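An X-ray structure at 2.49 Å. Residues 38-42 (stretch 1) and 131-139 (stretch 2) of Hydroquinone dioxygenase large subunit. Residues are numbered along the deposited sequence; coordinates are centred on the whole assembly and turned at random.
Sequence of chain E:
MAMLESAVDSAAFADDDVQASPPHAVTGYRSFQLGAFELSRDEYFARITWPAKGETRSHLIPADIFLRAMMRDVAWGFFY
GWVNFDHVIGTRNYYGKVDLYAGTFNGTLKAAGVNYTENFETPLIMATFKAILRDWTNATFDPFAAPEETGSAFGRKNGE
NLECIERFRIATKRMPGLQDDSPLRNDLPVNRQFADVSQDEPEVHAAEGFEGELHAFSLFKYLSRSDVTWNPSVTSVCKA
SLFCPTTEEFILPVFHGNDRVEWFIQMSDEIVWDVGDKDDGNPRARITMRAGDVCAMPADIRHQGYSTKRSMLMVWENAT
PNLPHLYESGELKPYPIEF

Stretch 1 (38-42) ELSRD
Stretch 2 (131-139) AILRDWTNA

A strand and a helix that lie side by side need a few well-placed side chains to bridge the gap between their backbones, and this large subunit of hydroquinone dioxygenase offers a compact example. Residues 38–41 form the end of a β-strand, with phi/psi running from -118/123 at Glu38 through -111/119 and -137/163 to -139/151 at Arg41; Asp42 leaves the strand at -120/-151. Residues 131–136 close an α-helix, phi/psi near -65/-45 until Trp136 relaxes to -91/-8. Within it, Asp135 N bonds to Ala131 O at 3.1 Å and Trp136 N to Ile132 O at 2.8 Å. Thr137, at -96/109, is the first residue to leave helical geometry, yet its N and OG1 both reach back to Leu133 O, at 2.9 and 2.8 Å. The two axes run in nearly the same direction, 18° apart (signed crossing angle -18°), and approach to 10.4 Å. In register, Leu39 CA lies 8.5 Å from Ile132 CA and Arg41 CA 7.4 Å from Trp136 CA.

Strand alternation directs Leu39 and Arg41 toward the helix and Ser40 away; on the helix, Ile132 and Trp136, one turn apart, point back. All four are buried, and the contact covers 300 Å² in total.

Trp136 (chi1 m, chi2 -1°) is the centrepiece, giving up 113 Å². Its broad indole reaches the strand backbone: Leu39 O meets the ring edge, 3.6 Å from Trp136 CZ2, and Ser40 C approaches Trp136 CH2 to 3.3 Å, so even a residue whose side chain turns away contributes through its backbone. Leu39 (chi1 m, chi2 94°) packs its CB 4.0 Å from Trp136 CH2, while its CD2 lies 4.0 Å from CD1 of Ile132 (m, t). These branched aliphatic chains suit a buried apolar patch.

Arg41 combines greasy and polar roles. With chi1 86°, chi2 150°, chi3 -79° and chi4 -176°, its methylenes lie over one indole face: CG sits 3.5 Å from the centroid of the five-membered ring of Trp136, 8° off the normal, a CH-pi contact, and Arg41 CD is 3.5 Å from Trp136 CG. The guanidinium then reaches the helix end, where Arg41 NH1 donates a weak hydrogen bond to Trp136 O (3.0 Å, 125°). Arg41 NE and NH2 both bond to Asp42 O, at 2.7 and 2.9 Å, which ties the guanidinium to the backbone of the next residue, just past the strand.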

# COMPACT_ATOMS: atom_id res chain seq x y z
N GLU E 38 12.86 -11.81 13.62
CA GLU E 38 11.92 -12.90 13.45
C GLU E 38 10.95 -12.57 12.34
O GLU E 38 10.25 -11.54 12.39
CB GLU E 38 11.15 -13.16 14.73
CG GLU E 38 11.11 -14.62 15.11
CD GLU E 38 9.73 -15.10 15.49
OE1 GLU E 38 8.73 -14.44 15.11
OE2 GLU E 38 9.65 -16.14 16.18
N LEU E 39 10.89 -13.44 11.34
CA LEU E 39 9.97 -13.28 10.24
C LEU E 39 8.85 -14.34 10.25
O LEU E 39 9.13 -15.54 10.15
CB LEU E 39 10.73 -13.31 8.91
CG LEU E 39 11.83 -12.25 8.85
CD1 LEU E 39 13.16 -12.82 9.29
CD2 LEU E 39 11.92 -11.67 7.44
N SER E 40 7.60 -13.89 10.36
CA SER E 40 6.46 -14.80 10.27
C SER E 40 5.38 -14.17 9.41
O SER E 40 5.39 -12.97 9.18
CB SER E 40 5.89 -15.07 11.65
OG SER E 40 5.24 -13.92 12.15
N ARG E 41 4.44 -14.99 8.95
CA ARG E 41 3.31 -14.48 8.19
C ARG E 41 2.02 -15.17 8.60
O ARG E 41 2.03 -16.32 9.04
CB ARG E 41 3.55 -14.67 6.69
CG ARG E 41 3.14 -16.02 6.15
CD ARG E 41 2.70 -15.94 4.71
NE ARG E 41 1.33 -15.44 4.58
CZ ARG E 41 0.67 -15.34 3.43
NH1 ARG E 41 1.25 -15.71 2.30
NH2 ARG E 41 -0.56 -14.88 3.42
N ASP E 42 0.91 -14.47 8.46
CA ASP E 42 -0.40 -15.06 8.70
C ASP E 42 -1.23 -14.98 7.42
O ASP E 42 -0.69 -15.00 6.32
CB ASP E 42 -1.12 -14.38 9.86
CG ASP E 42 -1.26 -12.89 9.68
OD1 ASP E 42 -1.20 -12.43 8.52
OD2 ASP E 42 -1.42 -12.18 10.68
N ALA E 131 14.06 -19.37 1.16
CA ALA E 131 13.27 -20.30 1.95
C ALA E 131 11.95 -19.65 2.35
O ALA E 131 10.91 -20.33 2.42
CB ALA E 131 14.05 -20.76 3.19
N ILE E 132 11.98 -18.35 2.61
CA ILE E 132 10.75 -17.63 2.94
C ILE E 132 9.79 -17.57 1.74
O ILE E 132 8.61 -17.90 1.87
CB ILE E 132 11.04 -16.21 3.50
CG1 ILE E 132 11.73 -16.31 4.87
CG2 ILE E 132 9.75 -15.41 3.63
CD1 ILE E 132 12.32 -15.02 5.34
N LEU E 133 10.31 -17.19 0.57
CA LEU E 133 9.48 -17.18 -0.64
C LEU E 133 8.85 -18.55 -0.86
O LEU E 133 7.65 -18.66 -1.10
CB LEU E 133 10.29 -16.77 -1.88
CG LEU E 133 10.79 -15.33 -1.98
CD1 LEU E 133 11.84 -15.22 -3.10
CD2 LEU E 133 9.62 -14.38 -2.22
N ARG E 134 9.67 -19.58 -0.78
CA ARG E 134 9.20 -20.94 -1.00
C ARG E 134 8.02 -21.23 -0.09
O ARG E 134 6.97 -21.68 -0.54
CB ARG E 134 10.32 -21.95 -0.75
CG ARG E 134 10.04 -23.36 -1.26
CD ARG E 134 11.24 -24.29 -1.05
NE ARG E 134 11.00 -25.62 -1.63
CZ ARG E 134 11.64 -26.11 -2.69
NH1 ARG E 134 12.60 -25.40 -3.30
NH2 ARG E 134 11.34 -27.32 -3.14
N ASP E 135 8.18 -20.94 1.20
CA ASP E 135 7.16 -21.28 2.16
C ASP E 135 5.91 -20.38 2.10
O ASP E 135 4.79 -20.87 2.22
CB ASP E 135 7.74 -21.33 3.57
CG ASP E 135 6.76 -21.90 4.59
OD1 ASP E 135 6.51 -23.12 4.55
OD2 ASP E 135 6.24 -21.12 5.43
N TRP E 136 6.09 -19.08 1.89
CA TRP E 136 4.96 -18.15 1.98
C TRP E 136 4.23 -17.91 0.65
O TRP E 136 3.17 -17.26 0.61
CB TRP E 136 5.41 -16.81 2.57
CG TRP E 136 5.94 -16.92 3.97
CD1 TRP E 136 6.05 -18.06 4.71
CD2 TRP E 136 6.44 -15.86 4.78
NE1 TRP E 136 6.58 -17.77 5.94
CE2 TRP E 136 6.83 -16.42 6.01
CE3 TRP E 136 6.58 -14.48 4.59
CZ2 TRP E 136 7.37 -15.66 7.04
CZ3 TRP E 136 7.12 -13.73 5.62
CH2 TRP E 136 7.50 -14.32 6.83
N THR E 137 4.79 -18.43 -0.44
CA THR E 137 4.15 -18.29 -1.73
C THR E 137 3.31 -19.51 -2.09
O THR E 137 3.84 -20.57 -2.40
CB THR E 137 5.16 -18.02 -2.84
OG1 THR E 137 6.00 -16.93 -2.47
CG2 THR E 137 4.43 -17.70 -4.14
N ASN E 138 2.00 -19.33 -2.06
CA ASN E 138 1.05 -20.38 -2.37
C ASN E 138 0.96 -20.57 -3.86
O ASN E 138 1.42 -19.72 -4.62
CB ASN E 138 -0.32 -20.01 -1.82
CG ASN E 138 -0.28 -19.79 -0.33
OD1 ASN E 138 0.38 -20.54 0.40
ND2 ASN E 138 -0.96 -18.75 0.14
N ALA E 139 0.34 -21.67 -4.28
CA ALA E 139 0.31 -22.07 -5.69
C ALA E 139 -0.51 -21.11 -6.52
O ALA E 139 -0.54 -21.19 -7.74
CB ALA E 139 -0.25 -23.48 -5.81